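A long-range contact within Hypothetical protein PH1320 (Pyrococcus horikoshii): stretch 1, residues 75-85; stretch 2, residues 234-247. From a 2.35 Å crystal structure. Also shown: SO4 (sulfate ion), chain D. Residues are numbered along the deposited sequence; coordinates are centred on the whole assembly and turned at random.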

# COMPACT_ATOMS: atom_id res chain seq x y z
N PRO A 75 0.02 -7.15 -2.40
CA PRO A 75 1.06 -7.96 -1.78
C PRO A 75 0.95 -7.71 -0.26
O PRO A 75 0.56 -6.62 0.16
CB PRO A 75 2.34 -7.37 -2.37
CG PRO A 75 1.90 -6.96 -3.74
CD PRO A 75 0.56 -6.32 -3.50
N LYS A 76 1.26 -8.71 0.55
CA LYS A 76 1.17 -8.61 2.01
C LYS A 76 1.81 -7.36 2.58
O LYS A 76 1.30 -6.79 3.54
CB LYS A 76 1.79 -9.84 2.68
CG LYS A 76 0.98 -11.10 2.48
CD LYS A 76 1.48 -12.25 3.35
CE LYS A 76 0.62 -13.50 3.18
NZ LYS A 76 0.93 -14.55 4.20
N PHE A 77 2.93 -6.95 2.01
CA PHE A 77 3.64 -5.77 2.46
C PHE A 77 2.74 -4.54 2.39
O PHE A 77 2.66 -3.77 3.35
CB PHE A 77 4.91 -5.56 1.63
CG PHE A 77 5.60 -4.26 1.89
CD1 PHE A 77 6.27 -4.02 3.09
CD2 PHE A 77 5.58 -3.25 0.92
CE1 PHE A 77 6.90 -2.80 3.33
CE2 PHE A 77 6.21 -2.02 1.15
CZ PHE A 77 6.88 -1.80 2.36
N TYR A 78 2.06 -4.35 1.26
CA TYR A 78 1.16 -3.21 1.11
C TYR A 78 -0.10 -3.38 1.97
O TYR A 78 -0.64 -2.40 2.49
CB TYR A 78 0.77 -2.99 -0.35
CG TYR A 78 1.79 -2.21 -1.15
CD1 TYR A 78 2.47 -1.14 -0.57
CD2 TYR A 78 2.07 -2.51 -2.48
CE1 TYR A 78 3.38 -0.40 -1.27
CE2 TYR A 78 3.00 -1.75 -3.20
CZ TYR A 78 3.65 -0.70 -2.58
OH TYR A 78 4.56 0.08 -3.26
N GLN A 79 -0.55 -4.61 2.15
CA GLN A 79 -1.72 -4.82 3.00
C GLN A 79 -1.35 -4.33 4.39
O GLN A 79 -2.14 -3.69 5.08
CB GLN A 79 -2.08 -6.30 3.04
CG GLN A 79 -2.85 -6.75 1.82
CD GLN A 79 -3.14 -8.23 1.84
OE1 GLN A 79 -3.54 -8.79 2.86
NE2 GLN A 79 -2.95 -8.87 0.70
N GLU A 80 -0.13 -4.62 4.79
CA GLU A 80 0.32 -4.20 6.11
C GLU A 80 0.43 -2.67 6.21
O GLU A 80 -0.07 -2.06 7.16
CB GLU A 80 1.65 -4.90 6.42
CG GLU A 80 1.89 -5.17 7.86
CD GLU A 80 0.74 -5.91 8.52
OE1 GLU A 80 0.19 -6.85 7.93
OE2 GLU A 80 0.41 -5.55 9.66
N LEU A 81 1.07 -2.03 5.25
CA LEU A 81 1.19 -0.59 5.34
C LEU A 81 -0.13 0.13 5.12
O LEU A 81 -0.34 1.20 5.69
CB LEU A 81 2.27 -0.07 4.39
CG LEU A 81 3.69 -0.52 4.73
CD1 LEU A 81 4.64 0.23 3.86
CD2 LEU A 81 4.02 -0.25 6.17
N VAL A 82 -1.01 -0.43 4.30
CA VAL A 82 -2.33 0.18 4.08
C VAL A 82 -3.05 0.22 5.44
O VAL A 82 -3.67 1.22 5.81
CB VAL A 82 -3.19 -0.66 3.10
CG1 VAL A 82 -4.68 -0.30 3.25
CG2 VAL A 82 -2.74 -0.39 1.66
N ASP A 83 -2.96 -0.88 6.17
CA ASP A 83 -3.57 -1.00 7.47
C ASP A 83 -2.96 0.05 8.39
O ASP A 83 -3.66 0.71 9.14
CB ASP A 83 -3.33 -2.41 8.02
CG ASP A 83 -4.09 -2.67 9.33
OD1 ASP A 83 -3.73 -3.64 10.02
OD2 ASP A 83 -5.04 -1.93 9.66
N VAL A 84 -1.64 0.22 8.33
CA VAL A 84 -0.98 1.19 9.18
C VAL A 84 -1.42 2.61 8.89
O VAL A 84 -1.62 3.40 9.80
CB VAL A 84 0.57 1.13 9.02
CG1 VAL A 84 1.20 2.44 9.45
CG2 VAL A 84 1.12 0.01 9.86
N LEU A 85 -1.57 2.94 7.62
CA LEU A 85 -1.94 4.30 7.23
C LEU A 85 -3.41 4.71 7.34
O LEU A 85 -3.70 5.87 7.66
CB LEU A 85 -1.48 4.56 5.79
CG LEU A 85 0.02 4.53 5.51
CD1 LEU A 85 0.29 4.78 4.04
CD2 LEU A 85 0.70 5.58 6.35
N GLU A 234 2.40 0.17 19.15
CA GLU A 234 2.04 -1.05 18.44
C GLU A 234 1.86 -0.80 16.95
O GLU A 234 2.00 -1.72 16.13
CB GLU A 234 0.78 -1.67 19.04
CG GLU A 234 1.02 -2.44 20.34
CD GLU A 234 1.85 -3.70 20.13
OE1 GLU A 234 1.34 -4.67 19.53
OE2 GLU A 234 3.02 -3.73 20.57
N ILE A 235 1.56 0.44 16.59
CA ILE A 235 1.37 0.80 15.20
C ILE A 235 2.70 0.94 14.44
O ILE A 235 2.91 0.29 13.42
CB ILE A 235 0.54 2.10 15.08
CG1 ILE A 235 0.23 2.39 13.62
CG2 ILE A 235 1.29 3.26 15.74
CD1 ILE A 235 -0.38 3.76 13.38
N GLU A 236 3.60 1.79 14.93
CA GLU A 236 4.88 1.96 14.26
C GLU A 236 5.61 0.64 14.27
O GLU A 236 6.44 0.36 13.42
CB GLU A 236 5.71 3.06 14.93
CG GLU A 236 5.71 3.01 16.43
CD GLU A 236 6.27 4.27 17.04
OE1 GLU A 236 5.76 5.37 16.71
OE2 GLU A 236 7.23 4.17 17.84
N LYS A 237 5.26 -0.19 15.23
CA LYS A 237 5.85 -1.51 15.36
C LYS A 237 5.34 -2.36 14.18
O LYS A 237 6.09 -3.14 13.58
CB LYS A 237 5.39 -2.11 16.68
CG LYS A 237 6.26 -3.17 17.29
CD LYS A 237 5.89 -3.25 18.78
CE LYS A 237 6.77 -4.21 19.57
NZ LYS A 237 6.42 -4.17 21.03
N GLN A 238 4.06 -2.20 13.85
CA GLN A 238 3.46 -2.94 12.75
C GLN A 238 4.10 -2.47 11.43
O GLN A 238 4.33 -3.27 10.53
CB GLN A 238 1.94 -2.71 12.72
CG GLN A 238 1.15 -3.65 11.78
CD GLN A 238 -0.25 -3.11 11.46
OE1 GLN A 238 -0.70 -2.13 12.05
NE2 GLN A 238 -0.95 -3.76 10.52
N ALA A 239 4.38 -1.17 11.34
CA ALA A 239 4.99 -0.57 10.16
C ALA A 239 6.41 -1.09 9.93
O ALA A 239 6.84 -1.29 8.79
CB ALA A 239 5.02 0.94 10.29
N ILE A 240 7.13 -1.28 11.03
CA ILE A 240 8.50 -1.77 11.01
C ILE A 240 8.49 -3.25 10.66
O ILE A 240 9.21 -3.69 9.77
CB ILE A 240 9.17 -1.62 12.39
CG1 ILE A 240 9.36 -0.14 12.71
CG2 ILE A 240 10.49 -2.36 12.43
CD1 ILE A 240 9.64 0.11 14.19
N LEU A 241 7.64 -4.01 11.35
CA LEU A 241 7.58 -5.44 11.11
C LEU A 241 7.04 -5.81 9.74
O LEU A 241 7.13 -6.97 9.33
CB LEU A 241 6.76 -6.12 12.20
CG LEU A 241 7.32 -6.03 13.62
CD1 LEU A 241 6.46 -6.87 14.55
CD2 LEU A 241 8.76 -6.51 13.66
N ALA A 242 6.48 -4.83 9.03
CA ALA A 242 5.96 -5.07 7.69
C ALA A 242 7.12 -5.50 6.78
O ALA A 242 6.90 -6.18 5.77
CB ALA A 242 5.29 -3.81 7.14
N LEU A 243 8.34 -5.09 7.13
CA LEU A 243 9.53 -5.42 6.34
C LEU A 243 9.68 -6.94 6.17
O LEU A 243 10.38 -7.39 5.27
CB LEU A 243 10.79 -4.82 6.98
CG LEU A 243 10.82 -3.28 7.10
CD1 LEU A 243 12.09 -2.81 7.79
CD2 LEU A 243 10.72 -2.65 5.73
N ARG A 244 9.01 -7.72 7.01
CA ARG A 244 9.04 -9.18 6.93
C ARG A 244 8.50 -9.64 5.59
O ARG A 244 8.91 -10.68 5.06
CB ARG A 244 8.16 -9.84 8.01
CG ARG A 244 8.53 -9.56 9.45
CD ARG A 244 7.56 -10.31 10.39
NE ARG A 244 7.79 -9.99 11.80
CZ ARG A 244 7.09 -10.50 12.81
NH1 ARG A 244 6.10 -11.35 12.58
NH2 ARG A 244 7.37 -10.14 14.06
N TYR A 245 7.56 -8.87 5.05
CA TYR A 245 6.93 -9.21 3.78
C TYR A 245 7.63 -8.65 2.53
O TYR A 245 7.25 -8.99 1.41
CB TYR A 245 5.48 -8.75 3.81
CG TYR A 245 4.72 -9.34 4.96
CD1 TYR A 245 4.02 -8.54 5.84
CD2 TYR A 245 4.70 -10.72 5.17
CE1 TYR A 245 3.31 -9.08 6.91
CE2 TYR A 245 4.00 -11.28 6.22
CZ TYR A 245 3.31 -10.46 7.09
OH TYR A 245 2.61 -11.01 8.13
N LEU A 246 8.63 -7.81 2.74
CA LEU A 246 9.40 -7.22 1.65
C LEU A 246 10.79 -7.86 1.56
O LEU A 246 11.19 -8.34 0.50
CB LEU A 246 9.55 -5.72 1.89
CG LEU A 246 10.38 -4.92 0.90
CD1 LEU A 246 9.77 -4.96 -0.49
CD2 LEU A 246 10.43 -3.50 1.41
N GLY A 247 11.51 -7.87 2.68
CA GLY A 247 12.85 -8.42 2.72
C GLY A 247 12.98 -9.92 2.54
O GLY A 247 12.17 -10.69 3.05
S SO4 D . 3.05 -11.49 -1.32
O1 SO4 D . 4.20 -10.73 -2.03
O2 SO4 D . 2.48 -10.74 -0.14
O3 SO4 D . 1.94 -11.71 -2.35
O4 SO4 D . 3.56 -12.82 -0.75
O HOH W 1 4.37 -9.05 0.07

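Helix 76-85 packs against the helical second stretch, the two helix axes running nearly antiparallel at 161° and 9.2 Å apart at their closest. Together the two stretches bury 659 Å².

The polar centre of the contact is the amide of Q238. Its side chain points toward the first helix in an extended t,t conformation, and NE2 donates two hydrogen bonds, a very short one of 2.4 Å to E80 OE2 and one of 2.8 Å to D83 OD1. E80 and D83 lie almost one turn apart on the same helix, so a single NH2 group can serve both carboxylates. An amide suits this place because it supplies two protons without a charge of its own. D83 OD2 is satisfied elsewhere in the structure. The aliphatic part of E80 is also used: its CG lies 3.7 Å from A242 CB.

Beside this polar cluster runs an apolar seam. V84 CG2 meets A239 CB at 4.0 Å, and L81 CD2 reaches A242 CB at 3.9 Å. The small alanines leave room for these branched side chains. F77, buried, approaches Y245 with its backbone, the CA atoms being 4.9 Å apart; L246 CB covers one face of the F77 ring, 3.9 Å from F77 CD1, while A242 O sits at the ring edge. A242 O accepts a hydrogen bond from Y245 N (2.9 Å), within its own stretch.

At the exposed end, K76 CB lies over one face of the Y245 ring, 4.0 Å from its centroid, whereas the lysine's end leads away. Here two of the free amides at the helix N-terminus, those of K76 and F77, find solvent-borne acceptors. K76 N donates to sulfate O2 (2.5 Å, very short), and F77 N to water 1 (3.2 Å to its O). The same water donates to Y245 O (3.2 Å) and sulfate O2 (2.5 Å), bridging the stretches.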